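Local structure of lactate racemase apoprotein (Thermoanaerobacterium thermosaccharolyticum, 2YJG) at residues A[6-11]-A[373-378]; A[300-305]-A[421-426]; A[310-315]-A[400-405]; A[326-331]-A[385-390]; A[343-348]-A[359-364]. The protein catalyses the interconversion of D- and L-lactate with the help of a nickel pincer cofactor derived from nicotinic acid mononucleotide. One frame throughout, in Å; residues are numbered along the deposited sequence.

Contacts 2 to 5 lie in the C-terminal part of the chain, nested 5 inside 4 inside 3 inside 2. Contact 1 crosses contacts 2, 3 and 4 along the chain and so ties the N-terminal hairpin to the C-terminal sheet. That parallel six-stranded sheet unites contacts 1 and 3, whose strands 371-375 and 311-316 are neighbours in it, with centres about 16 Å apart. Contacts 4 and 5, centres about 12 Å apart, share the helical layer around helix 357-369; contacts 1 and 5 are the farthest pair, about 26 Å between centres. Met300 of contact 2 touches residues of all four others, so it links the sheet to the helical layer.

Contact 1. Residues A[6-11]-A[373-378]; sequences IPYGKS and IMVTDS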
# COMPACT_ATOMS: atom_id res chain seq x y z
N ILE A 6 -35.68 5.62 14.72
CA ILE A 6 -34.48 5.86 15.58
C ILE A 6 -33.36 4.91 15.13
O ILE A 6 -33.54 3.69 15.19
CB ILE A 6 -34.88 5.58 17.03
CG1 ILE A 6 -36.04 6.51 17.43
CG2 ILE A 6 -33.74 5.69 18.03
CD1 ILE A 6 -35.69 7.94 17.56
N PRO A 7 -32.26 5.44 14.63
CA PRO A 7 -31.08 4.75 14.15
C PRO A 7 -30.55 3.87 15.26
O PRO A 7 -30.54 4.29 16.41
CB PRO A 7 -30.12 5.87 13.87
CG PRO A 7 -30.94 7.06 13.77
CD PRO A 7 -32.19 6.88 14.40
N TYR A 8 -30.16 2.66 14.92
CA TYR A 8 -29.81 1.63 15.92
C TYR A 8 -29.13 0.51 15.19
O TYR A 8 -29.75 -0.19 14.36
CB TYR A 8 -31.07 1.10 16.63
CG TYR A 8 -30.78 0.09 17.73
CD1 TYR A 8 -30.67 -1.28 17.46
CD2 TYR A 8 -30.57 0.50 19.03
CE1 TYR A 8 -30.32 -2.19 18.47
CE2 TYR A 8 -30.26 -0.42 20.06
CZ TYR A 8 -30.18 -1.77 19.78
OH TYR A 8 -29.89 -2.67 20.80
N GLY A 9 -27.84 0.34 15.46
CA GLY A 9 -27.08 -0.68 14.86
C GLY A 9 -27.18 -0.54 13.37
O GLY A 9 -26.99 0.56 12.85
N LYS A 10 -27.41 -1.66 12.69
CA LYS A 10 -27.52 -1.66 11.26
C LYS A 10 -28.95 -1.51 10.74
O LYS A 10 -29.20 -1.67 9.55
CB LYS A 10 -26.83 -2.91 10.69
CG LYS A 10 -25.33 -2.83 10.76
CD LYS A 10 -24.65 -3.77 9.77
CE LYS A 10 -23.07 -3.71 9.89
NZ LYS A 10 -22.39 -5.01 9.50
N SER A 11 -29.84 -1.10 11.62
CA SER A 11 -31.24 -0.93 11.32
C SER A 11 -31.74 0.39 11.88
O SER A 11 -30.95 1.30 12.28
CB SER A 11 -31.99 -2.04 12.02
OG SER A 11 -32.03 -3.18 11.21
N ILE A 373 -31.38 5.73 30.64
CA ILE A 373 -31.87 4.40 30.29
C ILE A 373 -31.29 4.04 28.96
O ILE A 373 -31.43 4.80 27.99
CB ILE A 373 -33.44 4.31 30.22
CG1 ILE A 373 -34.04 4.54 31.59
CG2 ILE A 373 -33.90 2.92 29.66
CD1 ILE A 373 -35.43 5.00 31.58
N MET A 374 -30.62 2.90 28.87
CA MET A 374 -30.07 2.51 27.59
C MET A 374 -30.86 1.31 26.98
O MET A 374 -31.01 0.26 27.58
CB MET A 374 -28.58 2.16 27.67
CG MET A 374 -27.65 3.28 28.09
SD MET A 374 -25.91 2.84 27.86
CE MET A 374 -25.74 3.03 26.15
N VAL A 375 -31.37 1.51 25.78
CA VAL A 375 -31.85 0.43 24.90
C VAL A 375 -30.66 -0.03 24.11
O VAL A 375 -30.12 0.69 23.27
CB VAL A 375 -33.03 0.94 23.95
CG1 VAL A 375 -33.46 -0.10 22.89
CG2 VAL A 375 -34.25 1.43 24.81
N THR A 376 -30.28 -1.30 24.34
CA THR A 376 -29.02 -1.82 23.91
C THR A 376 -29.11 -3.35 23.86
O THR A 376 -30.00 -3.90 24.42
CB THR A 376 -27.92 -1.35 24.87
OG1 THR A 376 -26.68 -1.58 24.26
CG2 THR A 376 -27.97 -2.05 26.22
N ASP A 377 -28.17 -3.95 23.15
CA ASP A 377 -28.00 -5.40 23.04
C ASP A 377 -27.94 -6.00 24.40
O ASP A 377 -27.29 -5.43 25.27
CB ASP A 377 -26.69 -5.65 22.28
CG ASP A 377 -26.52 -7.06 21.82
OD1 ASP A 377 -26.33 -7.98 22.69
OD2 ASP A 377 -26.52 -7.23 20.56
N SER A 378 -28.58 -7.17 24.58
CA SER A 378 -28.67 -7.80 25.90
C SER A 378 -27.34 -8.15 26.51
O SER A 378 -27.26 -8.23 27.75
CB SER A 378 -29.55 -9.06 25.88
OG SER A 378 -28.93 -10.06 25.09
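Tyr8 reaches across to Val375, Thr376 and Asp377, and it is the one residue of 6-11 that does so. Its ring is carried there by CG standing anti to the backbone N (chi1 -177°), which aims the phenol at the end of strand 371-375. The ring arrives edge-on: Tyr8 CE2 lies 3.4 Å from Val375 O, which is in the plane of the ring. Tyr8 CE2 is also 4.3 Å from Val375 CG1. The hydroxyl is pressed against the following peptide, with Tyr8 OH 3.2 Å from Thr376 C; Asp377 N is equally near, but the angle is too poor for a hydrogen bond. Thr376 turns its own side chain away, its OG1 bonded to the carbonyls of Ala317 and Glu318. Without the phenol, as with an alanine here, the Val375-Asp377 backbone would probably lose its aromatic neighbour and a gap would open beneath the hairpin.

The other side is looser. Lys10 and Ser11 are exposed, Lys10 making a cation-pi contact with Tyr287, and Asp377, partly exposed, directs OD1 to the backbone N of Lys379.

At the turn, buried Gly9 has positive phi and lets the chain reverse; Ser11 N is 2.9 Å from Tyr8 O. The arrangement is a two-residue beta hairpin with a type II' turn, laid by its tyrosine on the C-terminal end of a strand in a parallel sheet.

Contact 2. Residues A[300-305]-A[421-426]; sequences MTAGEA and VIVREK
Val423 lies against Ala302 and Ala305, one turn apart on helix 293-305, and gives a methyl to each. Val423 CG2 sits 3.6 Å from the carbonyl O of Ala302 and 3.8 Å from Ala302 CB, while Val423 CG1 meets Ala305 CB at 3.7 Å. This division follows from the valine torsion: with CG1 anti to the backbone N (chi1 176°), CG2 is left beside that N, so one branch faces Ala302 and the other Ala305. Two residues back, Val421 extends the contact, its CG2 4.0 Å from Ala302 CB. The methyl of Ala302 is thus met by two valines, and the small alanine side chains let the strand come near, with the CA atoms of Ala302 and Val423 5.7 Å apart.

In the next shell, Val423 also rests on Val272 and Ala274. Backbone hydrogen bonds of Ile422 with Ala270 and Val272, and of Arg424 with Val272 and Ala274, hold the strand, consistent with the way Val423 faces the helix. On the helix, Glu304 forms a salt bridge with Arg365, while Met300 packs on Leu363 and Ile366 of helix 357-369. Lys298, a probable substrate-binding residue by similarity, stands one turn earlier on this helix. The whole is helix-on-strand packing, in which a two-stranded parallel sheet made of 271-277 and 422-425 lies against the last turn of helix 293-305.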
# COMPACT_ATOMS: atom_id res chain seq x y z
N MET A 300 -25.81 11.01 24.53
CA MET A 300 -26.36 11.36 25.82
C MET A 300 -26.25 12.84 26.18
O MET A 300 -27.13 13.38 26.89
CB MET A 300 -25.69 10.57 26.96
CG MET A 300 -25.82 9.05 26.87
SD MET A 300 -25.02 8.27 28.28
CE MET A 300 -25.10 6.58 27.74
N THR A 301 -25.16 13.46 25.72
CA THR A 301 -24.97 14.92 25.95
C THR A 301 -26.04 15.75 25.22
O THR A 301 -26.39 16.81 25.71
CB THR A 301 -23.56 15.49 25.56
OG1 THR A 301 -23.34 15.45 24.15
CG2 THR A 301 -22.40 14.81 26.39
N ALA A 302 -26.51 15.28 24.05
CA ALA A 302 -27.58 15.97 23.31
C ALA A 302 -28.85 15.79 24.16
O ALA A 302 -29.59 16.74 24.35
CB ALA A 302 -27.78 15.34 21.90
N GLY A 303 -29.04 14.58 24.70
CA GLY A 303 -30.06 14.33 25.73
C GLY A 303 -30.04 15.28 26.93
O GLY A 303 -31.08 15.87 27.34
N GLU A 304 -28.85 15.43 27.52
CA GLU A 304 -28.65 16.22 28.69
C GLU A 304 -29.13 17.65 28.47
O GLU A 304 -29.79 18.21 29.33
CB GLU A 304 -27.14 16.28 28.99
CG GLU A 304 -26.71 17.05 30.25
CD GLU A 304 -25.17 17.14 30.33
OE1 GLU A 304 -24.52 17.08 29.28
OE2 GLU A 304 -24.61 17.30 31.43
N ALA A 305 -28.74 18.23 27.35
CA ALA A 305 -29.06 19.57 26.98
C ALA A 305 -30.57 19.81 26.74
O ALA A 305 -31.04 20.93 26.93
CB ALA A 305 -28.25 19.96 25.77
N VAL A 421 -26.46 16.51 16.14
CA VAL A 421 -27.04 17.78 16.43
C VAL A 421 -26.23 18.57 17.46
O VAL A 421 -25.43 17.99 18.24
CB VAL A 421 -28.49 17.58 16.96
CG1 VAL A 421 -29.41 16.97 15.86
CG2 VAL A 421 -28.53 16.71 18.20
N ILE A 422 -26.51 19.88 17.50
CA ILE A 422 -26.07 20.79 18.53
C ILE A 422 -27.36 21.23 19.20
O ILE A 422 -28.15 21.99 18.60
CB ILE A 422 -25.33 22.03 17.94
CG1 ILE A 422 -24.04 21.58 17.22
CG2 ILE A 422 -24.96 23.07 18.99
CD1 ILE A 422 -23.61 22.64 16.26
N VAL A 423 -27.56 20.80 20.44
CA VAL A 423 -28.82 21.14 21.13
C VAL A 423 -28.62 22.48 21.87
O VAL A 423 -27.79 22.57 22.76
CB VAL A 423 -29.26 20.07 22.09
CG1 VAL A 423 -30.60 20.52 22.91
CG2 VAL A 423 -29.48 18.74 21.38
N ARG A 424 -29.45 23.47 21.52
CA ARG A 424 -29.45 24.75 22.12
C ARG A 424 -30.74 24.91 22.88
O ARG A 424 -31.80 24.67 22.33
CB ARG A 424 -29.34 25.76 21.01
CG ARG A 424 -29.28 27.23 21.41
CD ARG A 424 -30.10 28.04 20.38
NE ARG A 424 -30.21 29.49 20.63
CZ ARG A 424 -31.22 30.10 21.27
NH1 ARG A 424 -32.26 29.42 21.77
NH2 ARG A 424 -31.19 31.43 21.41
N GLU A 425 -30.64 25.26 24.16
CA GLU A 425 -31.80 25.57 25.01
C GLU A 425 -32.54 26.80 24.52
O GLU A 425 -31.96 27.86 24.29
CB GLU A 425 -31.35 25.78 26.45
CG GLU A 425 -32.49 25.97 27.47
CD GLU A 425 -32.02 25.73 28.92
OE1 GLU A 425 -30.97 25.10 29.10
OE2 GLU A 425 -32.73 26.17 29.86
N LYS A 426 -33.86 26.64 24.40
CA LYS A 426 -34.71 27.62 23.72
C LYS A 426 -34.99 28.86 24.57
O LYS A 426 -34.88 29.98 24.05
CB LYS A 426 -36.02 26.93 23.32
CG LYS A 426 -36.92 27.67 22.39
CD LYS A 426 -38.15 26.84 22.07
CE LYS A 426 -37.89 25.88 20.92
NZ LYS A 426 -38.89 24.75 20.90

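Contact 3. Residues A[310-315]-A[400-405]; sequences GGVIII and KIAESI
Val312 meets Ala402 and Ile405 with a different branch for each. Its chi1 of -176° sets CG1 anti to the backbone N and CG2 anti to the carbonyl carbon. Val312 CG1 then comes down on the methyl of Ala402, 3.7 Å from Ala402 CB, and Val312 CG2 lies 3.4 Å from Ile405 CG2. This last pair is tighter than ordinary van der Waals contact, the two side chains crossing at a slant. Ile405 offers CG2 because its CG1 is anti to the carbonyl carbon (chi1 -70°), which leaves the methyl branch anti to the N and turned to the strand; its CD1, at the end of the other branch, also comes within 3.9 Å of Val312 CG2. Ile314, two residues along the same face of the strand, stretches its longer chain to the helix and brings CD1 to 4.2 Å from Ala402 CB. Ala402 therefore sits beneath both strand residues.

Strand 311-315 and helix 400-405 run nearly antiparallel, at 171° with axes 8.6 Å apart. Helix 395-405 lies in the connection between the parallel strands 390-392 and 412-415, a beta-alpha-beta crossover that passes over the strands lying between them. Val312 also packs on Ile373 of the adjacent strand, and Glu403, turned away from the strand, pairs with Arg21. The contact itself is made by aliphatic carbon alone: its chemistry implies cohesion by close apolar packing, buried at Val312, Ile314 and Ala402 and reaching solvent at Ile405, with the backbone of Val312 hydrogen-bonded to Asp278 and Val280.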
# COMPACT_ATOMS: atom_id res chain seq x y z
N GLY A 310 -32.93 16.33 36.78
CA GLY A 310 -33.62 15.19 37.33
C GLY A 310 -34.46 14.38 36.40
O GLY A 310 -35.12 13.48 36.85
N GLY A 311 -34.44 14.72 35.10
CA GLY A 311 -35.22 14.04 34.12
C GLY A 311 -34.53 12.77 33.67
O GLY A 311 -33.46 12.44 34.19
N VAL A 312 -35.14 12.09 32.71
CA VAL A 312 -34.69 10.81 32.20
C VAL A 312 -34.32 10.93 30.74
O VAL A 312 -35.07 11.48 29.94
CB VAL A 312 -35.78 9.75 32.42
CG1 VAL A 312 -35.29 8.35 31.97
CG2 VAL A 312 -36.19 9.73 33.91
N ILE A 313 -33.11 10.49 30.41
CA ILE A 313 -32.66 10.42 29.05
C ILE A 313 -32.70 8.94 28.63
O ILE A 313 -32.04 8.08 29.30
CB ILE A 313 -31.22 10.97 28.92
CG1 ILE A 313 -31.18 12.47 29.25
CG2 ILE A 313 -30.61 10.68 27.53
CD1 ILE A 313 -29.69 12.93 29.78
N ILE A 314 -33.46 8.64 27.59
CA ILE A 314 -33.47 7.31 26.90
C ILE A 314 -32.63 7.40 25.65
O ILE A 314 -32.83 8.27 24.79
CB ILE A 314 -34.88 6.83 26.49
CG1 ILE A 314 -35.81 6.78 27.69
CG2 ILE A 314 -34.79 5.48 25.79
CD1 ILE A 314 -37.34 6.76 27.37
N ILE A 315 -31.65 6.52 25.55
CA ILE A 315 -30.77 6.49 24.41
C ILE A 315 -30.75 5.08 23.79
O ILE A 315 -30.49 4.10 24.47
CB ILE A 315 -29.30 6.96 24.75
CG1 ILE A 315 -28.56 7.03 23.43
CG2 ILE A 315 -28.59 6.05 25.71
CD1 ILE A 315 -27.34 7.87 23.31
N LYS A 400 -41.76 3.11 29.72
CA LYS A 400 -42.46 2.69 30.97
C LYS A 400 -41.57 2.93 32.20
O LYS A 400 -42.05 3.41 33.27
CB LYS A 400 -42.93 1.23 30.90
CG LYS A 400 -42.90 0.43 32.25
CD LYS A 400 -41.51 -0.25 32.56
CE LYS A 400 -41.64 -1.61 33.32
NZ LYS A 400 -41.64 -1.55 34.84
N ILE A 401 -40.27 2.65 32.07
CA ILE A 401 -39.36 2.84 33.22
C ILE A 401 -39.30 4.36 33.51
O ILE A 401 -39.50 4.77 34.63
CB ILE A 401 -37.94 2.23 33.00
CG1 ILE A 401 -37.96 0.68 32.88
CG2 ILE A 401 -37.00 2.57 34.12
CD1 ILE A 401 -38.30 -0.07 34.25
N ALA A 402 -39.12 5.17 32.46
CA ALA A 402 -38.97 6.62 32.61
C ALA A 402 -40.20 7.15 33.28
O ALA A 402 -40.10 7.89 34.23
CB ALA A 402 -38.78 7.29 31.29
N GLU A 403 -41.36 6.77 32.76
CA GLU A 403 -42.65 7.21 33.36
C GLU A 403 -42.78 6.90 34.85
O GLU A 403 -43.31 7.71 35.61
CB GLU A 403 -43.81 6.64 32.56
CG GLU A 403 -43.90 7.30 31.17
CD GLU A 403 -44.89 6.65 30.21
OE1 GLU A 403 -45.57 5.68 30.57
OE2 GLU A 403 -44.99 7.13 29.06
N SER A 404 -42.29 5.74 35.28
CA SER A 404 -42.25 5.40 36.71
C SER A 404 -41.41 6.39 37.53
O SER A 404 -41.70 6.65 38.68
CB SER A 404 -41.65 4.01 36.88
OG SER A 404 -40.23 4.10 36.91
N ILE A 405 -40.36 6.92 36.92
CA ILE A 405 -39.40 7.82 37.54
C ILE A 405 -39.93 9.24 37.60
O ILE A 405 -39.81 9.90 38.62
CB ILE A 405 -38.07 7.83 36.72
CG1 ILE A 405 -37.33 6.50 36.87
CG2 ILE A 405 -37.15 9.02 37.14
CD1 ILE A 405 -36.12 6.37 35.96

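Contact 4. Residues A[326-331]-A[385-390]; sequences EGFYRW and KDMFMT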
# COMPACT_ATOMS: atom_id res chain seq x y z
N GLU A 326 -11.99 -0.37 28.92
CA GLU A 326 -11.92 -0.95 30.25
C GLU A 326 -11.80 0.13 31.30
O GLU A 326 -12.42 0.05 32.34
CB GLU A 326 -10.70 -1.91 30.36
CG GLU A 326 -10.85 -3.20 29.61
CD GLU A 326 -11.92 -4.12 30.23
OE1 GLU A 326 -12.15 -4.07 31.46
OE2 GLU A 326 -12.53 -4.91 29.46
N GLY A 327 -10.95 1.10 31.06
CA GLY A 327 -10.73 2.19 32.05
C GLY A 327 -12.02 3.02 32.25
O GLY A 327 -12.46 3.25 33.37
N PHE A 328 -12.63 3.38 31.13
CA PHE A 328 -13.95 4.04 31.13
C PHE A 328 -14.89 3.29 32.01
O PHE A 328 -15.50 3.86 32.88
CB PHE A 328 -14.45 4.11 29.67
CG PHE A 328 -15.91 4.52 29.53
CD1 PHE A 328 -16.34 5.78 29.91
CD2 PHE A 328 -16.81 3.67 28.89
CE1 PHE A 328 -17.68 6.16 29.71
CE2 PHE A 328 -18.13 4.03 28.68
CZ PHE A 328 -18.58 5.27 29.10
N TYR A 329 -15.00 1.96 31.79
CA TYR A 329 -15.93 1.11 32.53
C TYR A 329 -15.61 1.03 34.04
O TYR A 329 -16.49 1.14 34.91
CB TYR A 329 -15.86 -0.26 31.89
CG TYR A 329 -16.59 -1.36 32.58
CD1 TYR A 329 -17.95 -1.26 32.86
CD2 TYR A 329 -15.92 -2.55 32.95
CE1 TYR A 329 -18.63 -2.32 33.48
CE2 TYR A 329 -16.61 -3.60 33.54
CZ TYR A 329 -17.97 -3.49 33.79
OH TYR A 329 -18.63 -4.54 34.40
N ARG A 330 -14.34 0.81 34.32
CA ARG A 330 -13.77 0.61 35.67
C ARG A 330 -13.96 1.84 36.57
O ARG A 330 -14.16 1.71 37.73
CB ARG A 330 -12.29 0.27 35.52
CG ARG A 330 -11.46 -0.23 36.73
CD ARG A 330 -9.93 -0.57 36.31
NE ARG A 330 -9.33 0.35 35.28
CZ ARG A 330 -8.23 0.11 34.54
NH1 ARG A 330 -7.52 -1.02 34.69
NH2 ARG A 330 -7.83 1.02 33.62
N TRP A 331 -13.99 3.03 36.01
CA TRP A 331 -14.29 4.21 36.80
C TRP A 331 -15.60 4.03 37.53
O TRP A 331 -15.64 4.31 38.68
CB TRP A 331 -14.34 5.50 35.96
CG TRP A 331 -13.01 6.07 35.65
CD1 TRP A 331 -12.44 6.23 34.43
CD2 TRP A 331 -12.10 6.69 36.59
NE1 TRP A 331 -11.22 6.85 34.56
CE2 TRP A 331 -11.02 7.17 35.88
CE3 TRP A 331 -12.13 6.86 37.98
CZ2 TRP A 331 -9.90 7.75 36.51
CZ3 TRP A 331 -11.02 7.46 38.61
CH2 TRP A 331 -9.99 7.95 37.88
N LYS A 385 -25.93 -1.61 33.97
CA LYS A 385 -26.23 -1.59 35.42
C LYS A 385 -25.02 -1.19 36.29
O LYS A 385 -25.12 -0.41 37.25
CB LYS A 385 -26.73 -2.96 35.88
CG LYS A 385 -28.12 -3.32 35.46
CD LYS A 385 -28.52 -4.70 36.00
CE LYS A 385 -29.51 -5.43 35.14
NZ LYS A 385 -29.29 -6.93 35.21
N ASP A 386 -23.87 -1.70 35.90
CA ASP A 386 -22.62 -1.44 36.58
C ASP A 386 -22.22 0.04 36.43
O ASP A 386 -21.47 0.56 37.24
CB ASP A 386 -21.50 -2.31 36.00
CG ASP A 386 -21.54 -3.77 36.47
OD1 ASP A 386 -22.36 -4.12 37.29
OD2 ASP A 386 -20.70 -4.53 35.98
N MET A 387 -22.72 0.70 35.39
CA MET A 387 -22.43 2.11 35.13
C MET A 387 -23.56 3.05 35.57
O MET A 387 -23.72 4.15 35.07
CB MET A 387 -22.05 2.31 33.65
CG MET A 387 -20.81 1.51 33.29
SD MET A 387 -20.24 1.66 31.59
CE MET A 387 -19.37 3.21 31.71
N PHE A 388 -24.28 2.62 36.60
CA PHE A 388 -25.34 3.39 37.21
C PHE A 388 -26.39 3.86 36.21
O PHE A 388 -26.95 4.92 36.38
CB PHE A 388 -24.77 4.57 37.97
CG PHE A 388 -23.63 4.18 38.90
CD1 PHE A 388 -23.85 3.34 39.95
CD2 PHE A 388 -22.36 4.66 38.69
CE1 PHE A 388 -22.83 2.99 40.80
CE2 PHE A 388 -21.35 4.32 39.53
CZ PHE A 388 -21.59 3.47 40.58
N MET A 389 -26.63 3.06 35.16
CA MET A 389 -27.69 3.31 34.23
C MET A 389 -28.70 2.13 34.30
O MET A 389 -28.51 1.20 35.12
CB MET A 389 -27.12 3.51 32.86
CG MET A 389 -26.32 4.75 32.81
SD MET A 389 -25.70 5.06 31.21
CE MET A 389 -24.34 3.86 31.08
N THR A 390 -29.78 2.20 33.53
CA THR A 390 -30.80 1.16 33.54
C THR A 390 -30.97 0.68 32.12
O THR A 390 -31.26 1.49 31.18
CB THR A 390 -32.15 1.66 34.04
OG1 THR A 390 -32.00 2.24 35.32
CG2 THR A 390 -33.18 0.54 34.08
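A Met-aromatic contact at a Schellman-capped helix end joins Met387 to Phe328 and Tyr329 of helix 326-333. Helix 381-386 ends here: Met387 is the first residue to leave helical geometry, and Phe388, at positive phi, is the C-prime residue of the motif, in which Phe388 N bonds to Lys385 O (3.2 Å) and Met389 N to Val384 O.

Two side chains leave this end for the neighbouring helix. Met387 sends its chain to Phe328, and a bend at the last torsion (chi3 81°) lays the Met387 CE methyl over one face of the Phe328 ring, 3.6 Å from the centroid and offset toward the rim. This is a CH-pi contact, 24° off the ring normal. Phe328 lies about 8 Å, between side chains, from Gln295, a probable substrate-binding residue by similarity.

Asp386 turns its carboxylate to Tyr329. The phenol donates in a short bond, Tyr329 OH to Asp386 OD2 2.6 Å; Asp386 OD2 accepts through its anti lone pair, away from the other oxygen, and the ring and carboxylate planes are 28° apart. Asp386 OD2 also forms a salt bridge with Lys333, whose charge would be expected to keep the aspartate ionised and a good acceptor. Tyr329 also stacks with His323 and meets Tyr383 edge-to-face. The sulfur joins the two halves of the contact: Met387 SD stands in the plane of the Tyr329 ring, at its edge, 3.9 Å from Tyr329 CD1.

Contact 5. Residues A[343-348]-A[359-364]; sequences NKILSR and EAQILA
Beside Ile345 and Leu346, which press on Gln361, the carbonyl O of Lys344 is gripped by two donors from one residue: Ser347 OG at 2.7 Å and, weakly, Ser347 N. The hydroxyl approaches with a C=O...donor angle of 136°, tilted 22° from the carbonyl plane.

Across the contact, Ile345 uses both branches. Ile345 CD1 reaches the methyl of Ala360, 3.7 Å from Ala360 CB, and Ile345 CG2 lies alongside the glutamine chain, 3.6 Å from Gln361 OE1. Gln361 is extended, with CG anti to the backbone N (chi1 -174°), and this carries its amide past Ile345 to Leu346, whose CD2 is 3.7 Å from Gln361 NE2. The amide nitrogen is satisfied by the carbonyl O of Ser202. Cutting Ile345 back to an alanine is likely to open a gap over Ala360 and leave the Gln361 chain freer to shift from Ser202.

Helix 338-346 and helix 357-369 meet here through these side chains. Trp331 and Phe332 of helix 326-333 touch Ala360, while Ile205 and Lys206 of helix 202-206 pack on Gln361. Next along helix 357-369, Ile362 packs on Val297 and Thr301 of helix 293-305.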
# COMPACT_ATOMS: atom_id res chain seq x y z
N ASN A 343 -15.74 13.05 41.54
CA ASN A 343 -14.83 13.57 42.54
C ASN A 343 -13.40 13.01 42.33
O ASN A 343 -12.43 13.77 42.42
CB ASN A 343 -15.30 13.17 43.92
CG ASN A 343 -16.55 13.89 44.34
OD1 ASN A 343 -16.89 14.96 43.80
ND2 ASN A 343 -17.23 13.34 45.33
N LYS A 344 -13.33 11.74 42.04
CA LYS A 344 -12.07 11.08 41.69
C LYS A 344 -11.44 11.69 40.50
O LYS A 344 -10.25 11.98 40.51
CB LYS A 344 -12.26 9.59 41.48
CG LYS A 344 -12.73 8.80 42.72
CD LYS A 344 -13.00 7.36 42.37
CE LYS A 344 -13.39 6.52 43.60
NZ LYS A 344 -13.67 5.13 43.15
N ILE A 345 -12.20 11.89 39.41
CA ILE A 345 -11.59 12.41 38.22
C ILE A 345 -11.13 13.89 38.34
O ILE A 345 -10.07 14.31 37.82
CB ILE A 345 -12.46 12.14 36.97
CG1 ILE A 345 -12.52 10.62 36.71
CG2 ILE A 345 -11.81 12.86 35.78
CD1 ILE A 345 -13.63 10.15 35.65
N LEU A 346 -11.94 14.69 39.00
CA LEU A 346 -11.58 16.07 39.23
C LEU A 346 -10.35 16.20 40.12
O LEU A 346 -9.72 17.25 40.08
CB LEU A 346 -12.72 16.84 39.91
CG LEU A 346 -13.93 17.15 39.03
CD1 LEU A 346 -15.01 17.90 39.80
CD2 LEU A 346 -13.46 17.92 37.84
N SER A 347 -10.03 15.17 40.91
CA SER A 347 -8.79 15.20 41.74
C SER A 347 -7.53 15.04 40.87
O SER A 347 -6.43 15.17 41.38
CB SER A 347 -8.83 14.12 42.82
OG SER A 347 -8.48 12.85 42.32
N ARG A 348 -7.68 14.81 39.56
CA ARG A 348 -6.55 14.54 38.68
C ARG A 348 -6.06 15.80 38.02
O ARG A 348 -6.82 16.52 37.38
CB ARG A 348 -6.93 13.42 37.65
CG ARG A 348 -7.42 12.14 38.29
CD ARG A 348 -7.56 11.00 37.35
NE ARG A 348 -6.23 10.55 36.92
CZ ARG A 348 -5.41 9.81 37.64
NH1 ARG A 348 -5.82 9.35 38.79
NH2 ARG A 348 -4.18 9.53 37.19
N GLU A 359 -14.15 10.69 29.06
CA GLU A 359 -15.44 10.09 28.63
C GLU A 359 -16.19 9.72 29.88
O GLU A 359 -17.44 9.88 29.98
CB GLU A 359 -15.18 8.84 27.77
CG GLU A 359 -16.22 8.47 26.71
CD GLU A 359 -16.26 9.43 25.54
OE1 GLU A 359 -15.43 10.38 25.52
OE2 GLU A 359 -17.12 9.24 24.60
N ALA A 360 -15.50 9.14 30.88
CA ALA A 360 -16.13 8.85 32.15
C ALA A 360 -16.59 10.13 32.90
O ALA A 360 -17.65 10.14 33.55
CB ALA A 360 -15.22 7.97 33.13
N GLN A 361 -15.77 11.18 32.82
CA GLN A 361 -16.07 12.40 33.51
C GLN A 361 -17.38 12.98 32.94
O GLN A 361 -18.31 13.39 33.68
CB GLN A 361 -14.92 13.38 33.27
CG GLN A 361 -15.07 14.67 34.07
CD GLN A 361 -13.92 15.64 33.89
OE1 GLN A 361 -12.86 15.29 33.36
NE2 GLN A 361 -14.13 16.88 34.35
N ILE A 362 -17.44 13.06 31.62
CA ILE A 362 -18.69 13.52 30.99
C ILE A 362 -19.89 12.70 31.30
O ILE A 362 -20.95 13.29 31.61
CB ILE A 362 -18.50 13.69 29.47
CG1 ILE A 362 -17.44 14.74 29.30
CG2 ILE A 362 -19.96 14.05 28.68
CD1 ILE A 362 -16.81 14.85 27.89
N LEU A 363 -19.79 11.36 31.26
CA LEU A 363 -20.94 10.53 31.63
C LEU A 363 -21.33 10.75 33.09
O LEU A 363 -22.52 10.90 33.40
CB LEU A 363 -20.66 9.06 31.35
CG LEU A 363 -21.71 8.02 31.71
CD1 LEU A 363 -23.01 8.34 30.88
CD2 LEU A 363 -21.20 6.58 31.46
N ALA A 364 -20.33 10.85 34.01
CA ALA A 364 -20.64 11.18 35.38
C ALA A 364 -21.38 12.54 35.51
O ALA A 364 -22.32 12.64 36.26
CB ALA A 364 -19.36 11.09 36.35